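Local atomic coordinates of ParA (Salmonella enterica subsp. enterica serovar Newport str. SL317, PDB entry 3EZF), a protein that probably binds and hydrolyses ATP to partition a plasmid at cell division and probably also, in its ADP-bound form, regulates transcription of its own operon. Residues 132-145 / 383-395. Sequence-based numbering, arbitrary orientation.
Sequences LAHALRVHQDLLRH and EAERFTKAVFDRI. With SO4 (sulfate ion), chain E; SO4 (sulfate ion), chain G.
Phe392 meets Leu142 and His145 on the tightly packed side of this contact. Leu142 CG covers one face of the phenyl near CG and CD2, 4.1 Å from the ring centroid, a CH-pi contact. On that same side of the plane His145 meets the far end of the ring at CZ. The imidazole runs nearly parallel to the phenyl, with planes at 22°. The two rings are slid apart and barely overlap. Phe392 CZ comes over one face of the imidazole, toward its rim, and Arg144 CG covers the opposite face. With chi1 at -176°, the Phe392 side chain extends away from its own backbone N and carries the ring to Leu142 and His145. Leu136 CD2 meets the phenyl at its edge. One turn earlier, Thr388 faces helix 132-138, with OG1 3.3 Å from Ala135 CB. Leu132 touches Phe387 more loosely, and its CD1 lies 4.3 Å from Val391 CG1.

His139 is the buried border. It turns the edge of its ring to the backbone of Glu385, with CE1 3.4 Å from O. Its NE2 makes a weak hydrogen bond to Asp141 OD2.

Beyond it lies the loose, partly exposed side. Gln140 CG is 3.9 Å from Glu385 OE2. Asp141 OD2 forms a long salt bridge to Lys389 NZ, at 4.0 Å. Lys389 bends at chi2 and chi4, and NZ also donates to O4 of a sulfate, probably from the crystallisation liquor, at 3.0 Å. Asp393 is a second, long salt-bridge partner of this amine.

The axes of helices 132-138 and 383-395 cross at -87°. Leu136 also touches strand 149-153. Helix 129-138 thus flanks the parallel sheet of a P-loop NTPase fold, strand order 3-2-4-1-5-6, with helix 378-400 packed across it.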
loop_
_atom_site.group_PDB
_atom_site.type_symbol
_atom_site.label_atom_id
_atom_site.label_comp_id
_atom_site.label_asym_id
_atom_site.label_seq_id
_atom_site.Cartn_x
_atom_site.Cartn_y
_atom_site.Cartn_z
ATOM N N LEU A 132 -16.865 5.466 -4.431
ATOM C CA LEU A 132 -17.895 6.209 -3.724
ATOM C C LEU A 132 -18.365 7.316 -4.663
ATOM O O LEU A 132 -19.558 7.561 -4.824
ATOM C CB LEU A 132 -17.329 6.827 -2.450
ATOM C CG LEU A 132 -18.247 6.779 -1.231
ATOM C CD1 LEU A 132 -17.720 7.751 -0.195
ATOM C CD2 LEU A 132 -19.679 7.122 -1.630
ATOM N N ALA A 133 -17.412 7.987 -5.292
ATOM C CA ALA A 133 -17.752 9.048 -6.216
ATOM C C ALA A 133 -18.687 8.509 -7.296
ATOM O O ALA A 133 -19.687 9.143 -7.637
ATOM C CB ALA A 133 -16.492 9.610 -6.840
ATOM N N HIS A 134 -18.357 7.338 -7.830
ATOM C CA HIS A 134 -19.184 6.718 -8.862
ATOM C C HIS A 134 -20.575 6.378 -8.364
ATOM O O HIS A 134 -21.548 6.611 -9.070
ATOM C CB HIS A 134 -18.498 5.468 -9.411
ATOM C CG HIS A 134 -17.443 5.775 -10.429
ATOM N ND1 HIS A 134 -16.608 4.813 -10.964
ATOM C CD2 HIS A 134 -17.102 6.941 -11.027
ATOM C CE1 HIS A 134 -15.807 5.374 -11.845
ATOM N NE2 HIS A 134 -16.083 6.667 -11.907
ATOM N N ALA A 135 -20.654 5.833 -7.149
ATOM C CA ALA A 135 -21.922 5.469 -6.512
ATOM C C ALA A 135 -22.792 6.710 -6.332
ATOM O O ALA A 135 -23.899 6.791 -6.876
ATOM C CB ALA A 135 -21.656 4.821 -5.146
ATOM N N LEU A 136 -22.288 7.670 -5.559
ATOM C CA LEU A 136 -23.008 8.913 -5.312
ATOM C C LEU A 136 -23.593 9.478 -6.618
ATOM O O LEU A 136 -24.722 9.961 -6.653
ATOM C CB LEU A 136 -22.060 9.938 -4.659
ATOM C CG LEU A 136 -21.619 9.627 -3.219
ATOM C CD1 LEU A 136 -20.551 10.592 -2.729
ATOM C CD2 LEU A 136 -22.836 9.703 -2.329
ATOM N N ARG A 137 -22.823 9.373 -7.695
ATOM C CA ARG A 137 -23.222 9.902 -8.993
ATOM C C ARG A 137 -24.430 9.238 -9.626
ATOM O O ARG A 137 -25.411 9.902 -9.952
ATOM C CB ARG A 137 -22.043 9.831 -9.972
ATOM C CG ARG A 137 -21.942 11.014 -10.905
ATOM C CD ARG A 137 -22.978 10.987 -12.009
ATOM N NE ARG A 137 -23.361 12.342 -12.430
ATOM C CZ ARG A 137 -23.634 12.695 -13.682
ATOM N NH1 ARG A 137 -23.555 11.805 -14.660
ATOM N NH2 ARG A 137 -24.027 13.923 -13.940
ATOM N N VAL A 138 -24.360 7.929 -9.799
ATOM C CA VAL A 138 -25.434 7.210 -10.450
ATOM C C VAL A 138 -26.500 6.697 -9.517
ATOM O O VAL A 138 -27.398 5.986 -9.952
ATOM C CB VAL A 138 -24.881 6.016 -11.232
ATOM C CG1 VAL A 138 -23.704 6.455 -12.087
ATOM C CG2 VAL A 138 -24.460 4.918 -10.274
ATOM N N HIS A 139 -26.422 7.048 -8.241
ATOM C CA HIS A 139 -27.413 6.556 -7.293
ATOM C C HIS A 139 -28.845 6.747 -7.768
ATOM O O HIS A 139 -29.146 7.653 -8.545
ATOM C CB HIS A 139 -27.261 7.231 -5.933
ATOM C CG HIS A 139 -28.068 6.582 -4.849
ATOM N ND1 HIS A 139 -27.618 5.489 -4.138
ATOM C CD2 HIS A 139 -29.295 6.874 -4.351
ATOM C CE1 HIS A 139 -28.530 5.142 -3.244
ATOM N NE2 HIS A 139 -29.554 5.967 -3.356
ATOM N N GLN A 140 -29.724 5.880 -7.278
ATOM C CA GLN A 140 -31.144 5.904 -7.614
ATOM C C GLN A 140 -31.795 7.238 -7.256
ATOM O O GLN A 140 -32.229 7.986 -8.134
ATOM C CB GLN A 140 -31.869 4.786 -6.857
ATOM C CG GLN A 140 -31.522 3.381 -7.311
ATOM C CD GLN A 140 -32.326 2.969 -8.527
ATOM O OE1 GLN A 140 -32.321 3.656 -9.544
ATOM N NE2 GLN A 140 -33.025 1.847 -8.425
ATOM N N ASP A 141 -31.856 7.520 -5.955
ATOM C CA ASP A 141 -32.474 8.741 -5.464
ATOM C C ASP A 141 -31.522 9.899 -5.338
ATOM O O ASP A 141 -31.753 10.786 -4.512
ATOM C CB ASP A 141 -33.116 8.535 -4.092
ATOM C CG ASP A 141 -33.094 7.110 -3.649
ATOM O OD1 ASP A 141 -33.522 6.247 -4.449
ATOM O OD2 ASP A 141 -32.663 6.869 -2.496
ATOM N N LEU A 142 -30.459 9.905 -6.133
ATOM C CA LEU A 142 -29.508 10.997 -6.057
ATOM C C LEU A 142 -29.312 11.623 -7.410
ATOM O O LEU A 142 -28.729 12.697 -7.501
ATOM C CB LEU A 142 -28.171 10.512 -5.501
ATOM C CG LEU A 142 -27.858 10.662 -4.000
ATOM C CD1 LEU A 142 -29.005 10.203 -3.133
ATOM C CD2 LEU A 142 -26.603 9.857 -3.678
ATOM N N LEU A 143 -29.808 10.956 -8.453
ATOM C CA LEU A 143 -29.699 11.461 -9.828
ATOM C C LEU A 143 -30.292 12.861 -9.965
ATOM O O LEU A 143 -29.822 13.676 -10.753
ATOM C CB LEU A 143 -30.396 10.522 -10.817
ATOM C CG LEU A 143 -29.900 9.082 -11.011
ATOM C CD1 LEU A 143 -30.741 8.410 -12.085
ATOM C CD2 LEU A 143 -28.460 9.059 -11.438
ATOM N N ARG A 144 -31.326 13.136 -9.191
ATOM C CA ARG A 144 -31.975 14.442 -9.202
ATOM C C ARG A 144 -31.013 15.545 -8.786
ATOM O O ARG A 144 -31.334 16.728 -8.896
ATOM C CB ARG A 144 -33.136 14.437 -8.218
ATOM C CG ARG A 144 -32.730 13.881 -6.865
ATOM C CD ARG A 144 -33.706 14.281 -5.794
ATOM N NE ARG A 144 -33.726 15.731 -5.643
ATOM C CZ ARG A 144 -34.419 16.363 -4.709
ATOM N NH1 ARG A 144 -35.149 15.652 -3.850
ATOM N NH2 ARG A 144 -34.374 17.693 -4.644
ATOM N N HIS A 145 -29.848 15.157 -8.277
ATOM C CA HIS A 145 -28.854 16.126 -7.830
ATOM C C HIS A 145 -27.861 16.499 -8.921
ATOM O O HIS A 145 -27.195 17.514 -8.814
ATOM C CB HIS A 145 -28.079 15.595 -6.620
ATOM C CG HIS A 145 -28.927 15.334 -5.416
ATOM N ND1 HIS A 145 -29.704 16.305 -4.825
ATOM C CD2 HIS A 145 -29.122 14.202 -4.690
ATOM C CE1 HIS A 145 -30.346 15.787 -3.790
ATOM N NE2 HIS A 145 -30.008 14.515 -3.689
ATOM N N GLU A 383 -26.785 -3.529 -0.376
ATOM C CA GLU A 383 -26.138 -3.115 0.865
ATOM C C GLU A 383 -25.226 -1.904 0.656
ATOM O O GLU A 383 -25.114 -1.040 1.526
ATOM C CB GLU A 383 -25.329 -4.287 1.443
ATOM C CG GLU A 383 -24.674 -3.996 2.784
ATOM C CD GLU A 383 -25.683 -3.727 3.889
ATOM O OE1 GLU A 383 -25.287 -3.152 4.928
ATOM O OE2 GLU A 383 -26.868 -4.096 3.723
ATOM N N ALA A 384 -24.575 -1.847 -0.499
ATOM C CA ALA A 384 -23.676 -0.743 -0.807
ATOM C C ALA A 384 -24.472 0.524 -1.083
ATOM O O ALA A 384 -24.124 1.601 -0.598
ATOM C CB ALA A 384 -22.815 -1.092 -2.011
ATOM N N GLU A 385 -25.541 0.387 -1.860
ATOM C CA GLU A 385 -26.381 1.522 -2.210
ATOM C C GLU A 385 -26.804 2.282 -0.966
ATOM O O GLU A 385 -26.644 3.499 -0.880
ATOM C CB GLU A 385 -27.620 1.055 -2.978
ATOM C CG GLU A 385 -27.313 0.349 -4.298
ATOM C CD GLU A 385 -28.502 0.338 -5.256
ATOM O OE1 GLU A 385 -28.390 -0.285 -6.339
ATOM O OE2 GLU A 385 -29.546 0.956 -4.934
ATOM N N ARG A 386 -27.341 1.557 0.003
ATOM C CA ARG A 386 -27.781 2.174 1.246
ATOM C C ARG A 386 -26.632 2.855 1.978
ATOM O O ARG A 386 -26.842 3.794 2.750
ATOM C CB ARG A 386 -28.441 1.128 2.145
ATOM C CG ARG A 386 -27.749 -0.221 2.128
ATOM C CD ARG A 386 -28.733 -1.320 2.460
ATOM N NE ARG A 386 -29.909 -1.246 1.594
ATOM C CZ ARG A 386 -30.939 -2.088 1.647
ATOM N NH1 ARG A 386 -30.944 -3.084 2.526
ATOM N NH2 ARG A 386 -31.971 -1.926 0.827
ATOM N N PHE A 387 -25.415 2.378 1.731
ATOM C CA PHE A 387 -24.239 2.965 2.355
ATOM C C PHE A 387 -23.998 4.346 1.758
ATOM O O PHE A 387 -23.768 5.316 2.482
ATOM C CB PHE A 387 -23.010 2.109 2.109
ATOM C CG PHE A 387 -21.735 2.793 2.485
ATOM C CD1 PHE A 387 -21.411 2.991 3.822
ATOM C CD2 PHE A 387 -20.889 3.305 1.503
ATOM C CE1 PHE A 387 -20.263 3.686 4.180
ATOM C CE2 PHE A 387 -19.738 4.003 1.848
ATOM C CZ PHE A 387 -19.424 4.196 3.187
ATOM N N THR A 388 -24.034 4.413 0.427
ATOM C CA THR A 388 -23.857 5.666 -0.286
ATOM C C THR A 388 -24.887 6.671 0.236
ATOM O O THR A 388 -24.531 7.744 0.734
ATOM C CB THR A 388 -24.062 5.460 -1.793
ATOM O OG1 THR A 388 -23.175 4.435 -2.251
ATOM C CG2 THR A 388 -23.769 6.737 -2.555
ATOM N N LYS A 389 -26.163 6.311 0.126
ATOM C CA LYS A 389 -27.245 7.165 0.595
ATOM C C LYS A 389 -26.918 7.662 2.005
ATOM O O LYS A 389 -27.126 8.835 2.325
ATOM C CB LYS A 389 -28.558 6.377 0.612
ATOM C CG LYS A 389 -29.776 7.166 1.105
ATOM C CD LYS A 389 -30.346 8.067 0.012
ATOM C CE LYS A 389 -31.399 9.015 0.559
ATOM N NZ LYS A 389 -32.520 8.297 1.225
ATOM N N ALA A 390 -26.397 6.758 2.835
ATOM C CA ALA A 390 -26.028 7.066 4.218
ATOM C C ALA A 390 -24.978 8.177 4.292
ATOM O O ALA A 390 -25.115 9.149 5.037
ATOM C CB ALA A 390 -25.506 5.812 4.891
ATOM N N VAL A 391 -23.923 8.023 3.508
ATOM C CA VAL A 391 -22.857 9.007 3.466
ATOM C C VAL A 391 -23.420 10.320 2.931
ATOM O O VAL A 391 -23.156 11.384 3.488
ATOM C CB VAL A 391 -21.714 8.521 2.545
ATOM C CG1 VAL A 391 -20.519 9.424 2.674
ATOM C CG2 VAL A 391 -21.336 7.095 2.899
ATOM N N PHE A 392 -24.204 10.244 1.857
ATOM C CA PHE A 392 -24.775 11.442 1.265
ATOM C C PHE A 392 -25.648 12.246 2.232
ATOM O O PHE A 392 -25.576 13.476 2.271
ATOM C CB PHE A 392 -25.585 11.085 0.022
ATOM C CG PHE A 392 -26.123 12.289 -0.697
ATOM C CD1 PHE A 392 -27.308 12.901 -0.279
ATOM C CD2 PHE A 392 -25.401 12.863 -1.741
ATOM C CE1 PHE A 392 -27.762 14.070 -0.882
ATOM C CE2 PHE A 392 -25.846 14.033 -2.353
ATOM C CZ PHE A 392 -27.034 14.638 -1.919
ATOM N N ASP A 393 -26.472 11.559 3.018
ATOM C CA ASP A 393 -27.345 12.248 3.961
ATOM C C ASP A 393 -26.574 12.889 5.113
ATOM O O ASP A 393 -26.957 13.956 5.597
ATOM C CB ASP A 393 -28.420 11.286 4.477
ATOM C CG ASP A 393 -29.332 10.806 3.367
ATOM O OD1 ASP A 393 -29.977 11.663 2.718
ATOM O OD2 ASP A 393 -29.396 9.578 3.139
ATOM N N ARG A 394 -25.486 12.250 5.548
ATOM C CA ARG A 394 -24.665 12.807 6.628
ATOM C C ARG A 394 -24.144 14.166 6.206
ATOM O O ARG A 394 -24.222 15.136 6.970
ATOM C CB ARG A 394 -23.469 11.918 6.924
ATOM C CG ARG A 394 -23.667 10.953 8.052
ATOM C CD ARG A 394 -23.962 11.662 9.367
ATOM N NE ARG A 394 -23.909 10.727 10.489
ATOM C CZ ARG A 394 -24.519 9.542 10.512
ATOM N NH1 ARG A 394 -25.244 9.122 9.475
ATOM N NH2 ARG A 394 -24.390 8.763 11.574
ATOM N N ILE A 395 -23.599 14.225 4.989
ATOM C CA ILE A 395 -23.074 15.470 4.451
ATOM C C ILE A 395 -24.147 16.537 4.533
ATOM O O ILE A 395 -23.914 17.589 5.121
ATOM C CB ILE A 395 -22.634 15.339 2.969
ATOM C CG1 ILE A 395 -21.251 14.708 2.878
ATOM C CG2 ILE A 395 -22.567 16.710 2.311
ATOM C CD1 ILE A 395 -21.217 13.288 3.291
HETATM S S SO4 E . -34.077 11.716 1.089
HETATM O O1 SO4 E . -34.882 12.826 0.545
HETATM O O2 SO4 E . -34.303 11.612 2.541
HETATM O O3 SO4 E . -32.649 11.975 0.836
HETATM O O4 SO4 E . -34.470 10.454 0.431
HETATM S S SO4 G . -21.653 15.933 -16.411
HETATM O O1 SO4 G . -21.896 16.723 -17.631
HETATM O O2 SO4 G . -22.040 16.724 -15.228
HETATM O O3 SO4 G . -20.223 15.583 -16.328
HETATM O O4 SO4 G . -22.451 14.698 -16.462
#